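Local structure of phosphatidylinositide phosphatase SAC2 (4XUU) at residues T131-C134 with I135-L139; T142-M146 with G147-P151. The protein removes the 4-phosphate from phosphoinositides, chiefly phosphatidylinositol 4-phosphate, probably in endocytic recycling, and the chain here is its hSac2 domain, which has a pleckstrin-homology-type fold. All coordinates share one frame; numbering follows the deposited sequence.

Both contacts belong to helix 129-145, the long helix that follows strand 110-119 in this pleckstrin-homology-type domain. Contact 1 takes the early and middle turns, its centre about 10 Å from the centre of the chain. Contact 2 takes the last turn and the loop leading to strand 152-154, its centre about 17 Å from the centre of the chain. The contact centres lie about 13 Å apart, yet the two meet where the returning loop lays Leu150 CD2 3.7 Å from Leu139 O. A hydrogen bond between Thr142 OG1 and Met138 O also ties them along the helix. Both touch the third subunit. The phosphatase centre belongs to the Sac domain, which is absent from this chain.

Contact 1 (T131-C134 with I135-L139)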
loop_
_atom_site.group_PDB
_atom_site.type_symbol
_atom_site.label_atom_id
_atom_site.label_comp_id
_atom_site.label_asym_id
_atom_site.label_seq_id
_atom_site.Cartn_x
_atom_site.Cartn_y
_atom_site.Cartn_z
ATOM N N THR A 131 -8.124 4.345 -2.144
ATOM C CA THR A 131 -8.818 5.495 -1.567
ATOM C C THR A 131 -9.245 5.200 -0.129
ATOM O O THR A 131 -9.111 6.045 0.749
ATOM C CB THR A 131 -10.065 5.884 -2.409
ATOM O OG1 THR A 131 -9.662 6.248 -3.731
ATOM C CG2 THR A 131 -10.816 7.055 -1.792
ATOM N N LEU A 132 -9.757 3.993 0.096
ATOM C CA LEU A 132 -10.217 3.577 1.414
ATOM C C LEU A 132 -9.050 3.308 2.370
ATOM O O LEU A 132 -9.149 3.585 3.567
ATOM C CB LEU A 132 -11.141 2.355 1.304
ATOM C CG LEU A 132 -12.403 2.465 0.427
ATOM C CD1 LEU A 132 -13.128 1.132 0.361
ATOM C CD2 LEU A 132 -13.366 3.564 0.902
ATOM N N GLN A 133 -7.945 2.784 1.841
ATOM C CA GLN A 133 -6.744 2.562 2.649
ATOM C C GLN A 133 -6.189 3.900 3.144
ATOM O O GLN A 133 -5.731 4.008 4.282
ATOM C CB GLN A 133 -5.685 1.775 1.862
ATOM C CG GLN A 133 -4.430 1.380 2.661
ATOM C CD GLN A 133 -4.707 0.420 3.824
ATOM O OE1 GLN A 133 -5.490 -0.527 3.703
ATOM N NE2 GLN A 133 -4.047 0.660 4.955
ATOM N N CYS A 134 -6.267 4.915 2.287
ATOM C CA CYS A 134 -5.833 6.270 2.615
ATOM C C CYS A 134 -6.647 6.891 3.737
ATOM O O CYS A 134 -6.078 7.455 4.679
ATOM C CB CYS A 134 -5.874 7.157 1.371
ATOM S SG CYS A 134 -4.497 6.815 0.258
ATOM N N ILE A 135 -7.971 6.784 3.636
ATOM C CA ILE A 135 -8.869 7.312 4.662
ATOM C C ILE A 135 -8.627 6.621 6.016
ATOM O O ILE A 135 -8.485 7.292 7.037
ATOM C CB ILE A 135 -10.367 7.214 4.231
ATOM C CG1 ILE A 135 -10.629 8.109 3.010
ATOM C CG2 ILE A 135 -11.294 7.584 5.387
ATOM C CD1 ILE A 135 -11.942 7.826 2.301
ATOM N N ALA A 136 -8.557 5.287 5.999
ATOM C CA ALA A 136 -8.277 4.488 7.195
ATOM C C ALA A 136 -6.964 4.896 7.848
ATOM O O ALA A 136 -6.866 4.969 9.072
ATOM C CB ALA A 136 -8.262 3.004 6.856
ATOM N N GLU A 137 -5.964 5.173 7.020
ATOM C CA GLU A 137 -4.671 5.614 7.518
ATOM C C GLU A 137 -4.732 6.954 8.252
ATOM O O GLU A 137 -4.090 7.110 9.288
ATOM C CB GLU A 137 -3.615 5.584 6.410
ATOM C CG GLU A 137 -2.981 4.203 6.303
ATOM C CD GLU A 137 -2.212 3.960 5.022
ATOM O OE1 GLU A 137 -2.211 2.794 4.569
ATOM O OE2 GLU A 137 -1.598 4.907 4.472
HETATM N N MSE A 138 -5.525 7.900 7.753
HETATM C CA MSE A 138 -5.664 9.173 8.453
HETATM C C MSE A 138 -6.445 9.046 9.761
HETATM O O MSE A 138 -6.124 9.711 10.742
HETATM C CB MSE A 138 -6.247 10.278 7.572
HETATM C CG MSE A 138 -5.807 11.653 8.080
HETATM SE SE MSE A 138 -6.640 13.181 7.235
HETATM C CE MSE A 138 -5.609 13.158 5.575
ATOM N N LEU A 139 -7.461 8.191 9.772
ATOM C CA LEU A 139 -8.184 7.891 10.998
ATOM C C LEU A 139 -7.260 7.236 12.023
ATOM O O LEU A 139 -7.411 7.446 13.230
ATOM C CB LEU A 139 -9.381 6.985 10.714
ATOM C CG LEU A 139 -10.597 7.580 9.994
ATOM C CD1 LEU A 139 -11.464 6.463 9.456
ATOM C CD2 LEU A 139 -11.416 8.478 10.908
#
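Gln133 and Glu137 come together because their side chains lean towards each other along helix 129-145: Gln133 bends at chi2 (64°), carrying its amide towards the helix C-terminus, while Glu137 holds CG beside its own backbone N (chi1 -86°) and reaches back one turn. This is an i to i+4 pair on the C-terminal helix of a pleckstrin-homology-type fold. The nearly straight bond runs from Gln133 NE2 to Glu137 OE1 at 2.8 Å; it lies in the amide plane and enters on the anti side of the carboxylate, with the two planes turned 55° apart. Glu137 N also bonds to Gln133 O at 3.0 Å, so backbone and side chain link the same two residues. With an alanine here instead of Glu137, Gln133 NE2 is likely to lose its carboxylate partner one turn on, leaving the amide freer to turn. Elsewhere the main chain continues the ladder, Ala136 N donating to Leu132 O at 3.0 Å, Ile135 N to Thr131 O at 3.2 Å and Met138 N to Cys134 O at 3.2 Å. Ile135 runs its CG1 branch alongside Thr131, 3.4 Å from Thr131 O. Towards the sheet, Ala136 and Leu139 rest on Met101 and Ile84, and Ile135 on Trp30 and Leu32. Cys134 reaches the second subunit, where its SG is disulfide-bonded to Cys134 SG of that chain.

Contact 2 (T142-M146 with G147-P151); sequences TKQAM and GSDLP
Two backbone hydrogen bonds close the end of helix 129-145: Gly147 N reaches Gln144 O at 3.2 Å, from well above the carbonyl plane, and Ser148 N reaches Lys143 O at 3.3 Å. Gly147 turns the chain with a positive phi of 115°, at which a beta carbon would be pressed against the carbonyl oxygen of Met146. A CA-H...O contact also spans the turn, Gln144 CA lying 3.3 Å from Ser148 O.

Among the side chains, the aliphatic part of Lys143 does most of the packing. With CG opposite the backbone N (chi1 -154°), it runs out alongside residues 148-150; the Lys143 side chain crosses that of Leu150 at about a right angle, CD 3.9 Å from Leu150 CB, while CE comes within 3.8 Å of Ser148 CB. Its ammonium group continues past the loop to hydrogen-bond with Leu81 O and Leu78 O. Leu150 itself is buried against Leu139, Leu81 and Ile84.

Asp149 lies side by side with Gln144, whose aliphatic CG is 3.7 Å from Asp149 OD1; that oxygen accepts Leu150 N at 2.8 Å, from above the carboxylate plane, and OD2 accepts the backbone N of Lys156 of the third subunit. Together, the positive-phi glycine and the paired backbone bonds make a Schellman motif, which ends the helix and turns the chain towards strand 152-154.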
loop_
_atom_site.group_PDB
_atom_site.type_symbol
_atom_site.label_atom_id
_atom_site.label_comp_id
_atom_site.label_asym_id
_atom_site.label_seq_id
_atom_site.Cartn_x
_atom_site.Cartn_y
_atom_site.Cartn_z
ATOM N N THR A 142 -4.459 9.879 13.472
ATOM C CA THR A 142 -5.177 10.858 14.281
ATOM C C THR A 142 -5.478 10.275 15.664
ATOM O O THR A 142 -5.272 10.943 16.683
ATOM C CB THR A 142 -6.470 11.341 13.591
ATOM O OG1 THR A 142 -6.140 11.925 12.329
ATOM C CG2 THR A 142 -7.188 12.388 14.436
ATOM N N LYS A 143 -5.933 9.025 15.690
ATOM C CA LYS A 143 -6.203 8.331 16.940
ATOM C C LYS A 143 -4.913 7.998 17.694
ATOM O O LYS A 143 -4.874 8.046 18.926
ATOM C CB LYS A 143 -7.013 7.063 16.690
ATOM C CG LYS A 143 -7.820 6.659 17.892
ATOM C CD LYS A 143 -8.449 5.309 17.744
ATOM C CE LYS A 143 -8.800 4.773 19.110
ATOM N NZ LYS A 143 -9.995 3.914 19.040
ATOM N N GLN A 144 -3.865 7.662 16.946
ATOM C CA GLN A 144 -2.549 7.411 17.526
ATOM C C GLN A 144 -1.950 8.670 18.153
ATOM O O GLN A 144 -1.226 8.588 19.144
ATOM C CB GLN A 144 -1.600 6.823 16.482
ATOM C CG GLN A 144 -1.863 5.350 16.177
ATOM C CD GLN A 144 -0.938 4.767 15.112
ATOM O OE1 GLN A 144 -1.000 3.573 14.819
ATOM N NE2 GLN A 144 -0.081 5.605 14.533
ATOM N N ALA A 145 -2.269 9.827 17.577
ATOM C CA ALA A 145 -1.821 11.115 18.102
ATOM C C ALA A 145 -2.420 11.426 19.475
ATOM O O ALA A 145 -1.779 12.077 20.302
ATOM C CB ALA A 145 -2.144 12.229 17.120
HETATM N N MSE A 146 -3.640 10.957 19.716
HETATM C CA MSE A 146 -4.296 11.187 20.998
HETATM C C MSE A 146 -3.963 10.107 22.039
HETATM O O MSE A 146 -4.455 10.150 23.169
HETATM C CB MSE A 146 -5.807 11.389 20.820
HETATM C CG MSE A 146 -6.641 10.133 20.846
HETATM SE SE MSE A 146 -8.328 10.380 19.913
HETATM C CE MSE A 146 -9.138 11.743 21.027
ATOM N N GLY A 147 -3.114 9.155 21.655
ATOM C CA GLY A 147 -2.553 8.196 22.605
ATOM C C GLY A 147 -2.934 6.738 22.430
ATOM O O GLY A 147 -2.272 5.860 22.975
ATOM N N SER A 148 -3.994 6.471 21.677
ATOM C CA SER A 148 -4.485 5.106 21.526
ATOM C C SER A 148 -4.007 4.467 20.221
ATOM O O SER A 148 -3.061 4.950 19.593
ATOM C CB SER A 148 -6.009 5.081 21.625
ATOM O OG SER A 148 -6.465 3.778 21.937
ATOM N N ASP A 149 -4.647 3.370 19.827
ATOM C CA ASP A 149 -4.320 2.702 18.576
ATOM C C ASP A 149 -5.586 2.338 17.800
ATOM O O ASP A 149 -6.688 2.332 18.351
ATOM C CB ASP A 149 -3.459 1.463 18.837
ATOM C CG ASP A 149 -2.560 1.111 17.657
ATOM O OD1 ASP A 149 -2.639 1.774 16.599
ATOM O OD2 ASP A 149 -1.764 0.162 17.789
ATOM N N LEU A 150 -5.420 2.051 16.513
ATOM C CA LEU A 150 -6.536 1.675 15.662
ATOM C C LEU A 150 -6.085 0.640 14.646
ATOM O O LEU A 150 -5.369 0.976 13.703
ATOM C CB LEU A 150 -7.105 2.905 14.944
ATOM C CG LEU A 150 -8.349 2.679 14.078
ATOM C CD1 LEU A 150 -9.535 2.263 14.939
ATOM C CD2 LEU A 150 -8.674 3.923 13.289
ATOM N N PRO A 151 -6.492 -0.626 14.837
ATOM C CA PRO A 151 -6.115 -1.656 13.869
ATOM C C PRO A 151 -6.849 -1.513 12.530
ATOM O O PRO A 151 -8.072 -1.356 12.505
ATOM C CB PRO A 151 -6.498 -2.965 14.572
ATOM C CG PRO A 151 -7.506 -2.589 15.585
ATOM C CD PRO A 151 -7.197 -1.188 16.005
#